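Local coordinates for endoglucanase EG-II (Hypocrea jecorina, PDB 3QR3), which hydrolyses internal beta-1,4-glucosidic bonds of cellulose through a TIM-barrel catalytic domain of glycoside hydrolase family 5, at residues A[85-88]-A[89-92]. Sequence-based numbering, arbitrary orientation.
Sequences KYDQ and LVQG
Asp87 and Gln91, one helical turn apart on helix 80-95, are joined twice, once through the backbone and once through their side chains. Gln91 N donates to Asp87 O at 2.8 Å, and Gln91 NE2 reaches Asp87 OD1 at 3.0 Å in a nearly straight bond, 171° at the hydrogen. The amide approaches the syn side of OD1, somewhat out of the carboxylate plane, while OD1 lies close to the plane of the amide; the two flat groups are turned 60° against each other. Gln91 CG passes 3.3 Å from Asp87 O, and the bend at chi2 beyond it turns the amide back toward the carboxylate.

One residue back, the inward side of the same turn is apolar. Val90 CG2 meets the Tyr86 ring obliquely and off-centre in a CH-pi contact, 4.0 Å from the ring centroid and nearest to Tyr86 CE2 at 3.6 Å. With CG anti to the backbone N (chi1 -177°), the Tyr86 ring lies where this methyl can meet it. The backbone bond from Val90 N to Tyr86 O, 3.1 Å, ties the same pair, and Gly92 N to Gln88 O continues the helical pattern.

Further out, Tyr86 OH bonds to Leu62 O of barrel strand 59-64, on which Leu89 and Val90 also pack, and Phe13 meets the Tyr86 ring edge-to-face. Asp87 OD1 also bonds to Tyr136 OH of helix 122-136, and Gln91 NE2 to Gln139 OE1. The turn therefore presents a buried apolar side to the barrel wall and a polar flank to the next helix, where OD1 accepts from the Gln91 amide and also bonds the Tyr136 hydroxyl, an arrangement consistent with Asp87 being ionised.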
# COMPACT_ATOMS: atom_id res chain seq x y z
N LYS A 85 12.68 -8.00 -12.19
CA LYS A 85 12.78 -6.55 -12.07
C LYS A 85 12.11 -6.07 -10.77
O LYS A 85 12.70 -5.33 -10.00
CB LYS A 85 12.15 -5.86 -13.28
CG LYS A 85 12.92 -6.04 -14.60
CD LYS A 85 14.31 -5.41 -14.51
CE LYS A 85 15.03 -5.46 -15.85
NZ LYS A 85 16.27 -4.62 -15.84
N TYR A 86 10.87 -6.50 -10.54
CA TYR A 86 10.15 -6.08 -9.34
C TYR A 86 10.88 -6.52 -8.07
O TYR A 86 10.95 -5.77 -7.09
CB TYR A 86 8.72 -6.62 -9.36
CG TYR A 86 7.89 -6.16 -8.19
CD1 TYR A 86 7.49 -4.84 -8.07
CD2 TYR A 86 7.49 -7.06 -7.20
CE1 TYR A 86 6.71 -4.42 -7.00
CE2 TYR A 86 6.72 -6.66 -6.13
CZ TYR A 86 6.33 -5.34 -6.04
OH TYR A 86 5.57 -4.94 -4.97
N ASP A 87 11.45 -7.71 -8.10
CA ASP A 87 12.16 -8.20 -6.91
C ASP A 87 13.38 -7.35 -6.56
O ASP A 87 13.77 -7.28 -5.39
CB ASP A 87 12.58 -9.67 -7.06
CG ASP A 87 13.15 -10.24 -5.75
OD1 ASP A 87 12.48 -10.10 -4.71
OD2 ASP A 87 14.26 -10.81 -5.76
N GLN A 88 13.97 -6.68 -7.55
CA GLN A 88 15.10 -5.81 -7.26
C GLN A 88 14.65 -4.68 -6.34
O GLN A 88 15.39 -4.27 -5.44
CB GLN A 88 15.73 -5.22 -8.53
CG GLN A 88 16.48 -6.21 -9.39
CD GLN A 88 16.94 -5.60 -10.71
OE1 GLN A 88 17.19 -4.40 -10.79
NE2 GLN A 88 17.05 -6.43 -11.74
N LEU A 89 13.46 -4.16 -6.58
CA LEU A 89 12.94 -3.07 -5.75
C LEU A 89 12.59 -3.62 -4.35
O LEU A 89 12.88 -2.99 -3.33
CB LEU A 89 11.73 -2.42 -6.42
CG LEU A 89 11.13 -1.20 -5.72
CD1 LEU A 89 12.16 -0.09 -5.63
CD2 LEU A 89 9.88 -0.74 -6.46
N VAL A 90 11.98 -4.79 -4.32
CA VAL A 90 11.66 -5.46 -3.05
C VAL A 90 12.90 -5.71 -2.18
O VAL A 90 12.90 -5.39 -1.00
CB VAL A 90 10.93 -6.81 -3.30
CG1 VAL A 90 10.65 -7.52 -1.97
CG2 VAL A 90 9.64 -6.58 -4.06
N GLN A 91 13.94 -6.30 -2.77
CA GLN A 91 15.17 -6.55 -2.03
C GLN A 91 15.87 -5.26 -1.59
O GLN A 91 16.47 -5.21 -0.53
CB GLN A 91 16.13 -7.45 -2.82
CG GLN A 91 15.55 -8.83 -3.14
CD GLN A 91 14.98 -9.54 -1.91
OE1 GLN A 91 15.54 -9.46 -0.82
NE2 GLN A 91 13.86 -10.23 -2.10
N GLY A 92 15.76 -4.21 -2.40
CA GLY A 92 16.37 -2.95 -2.04
C GLY A 92 15.72 -2.41 -0.78
O GLY A 92 16.38 -1.87 0.11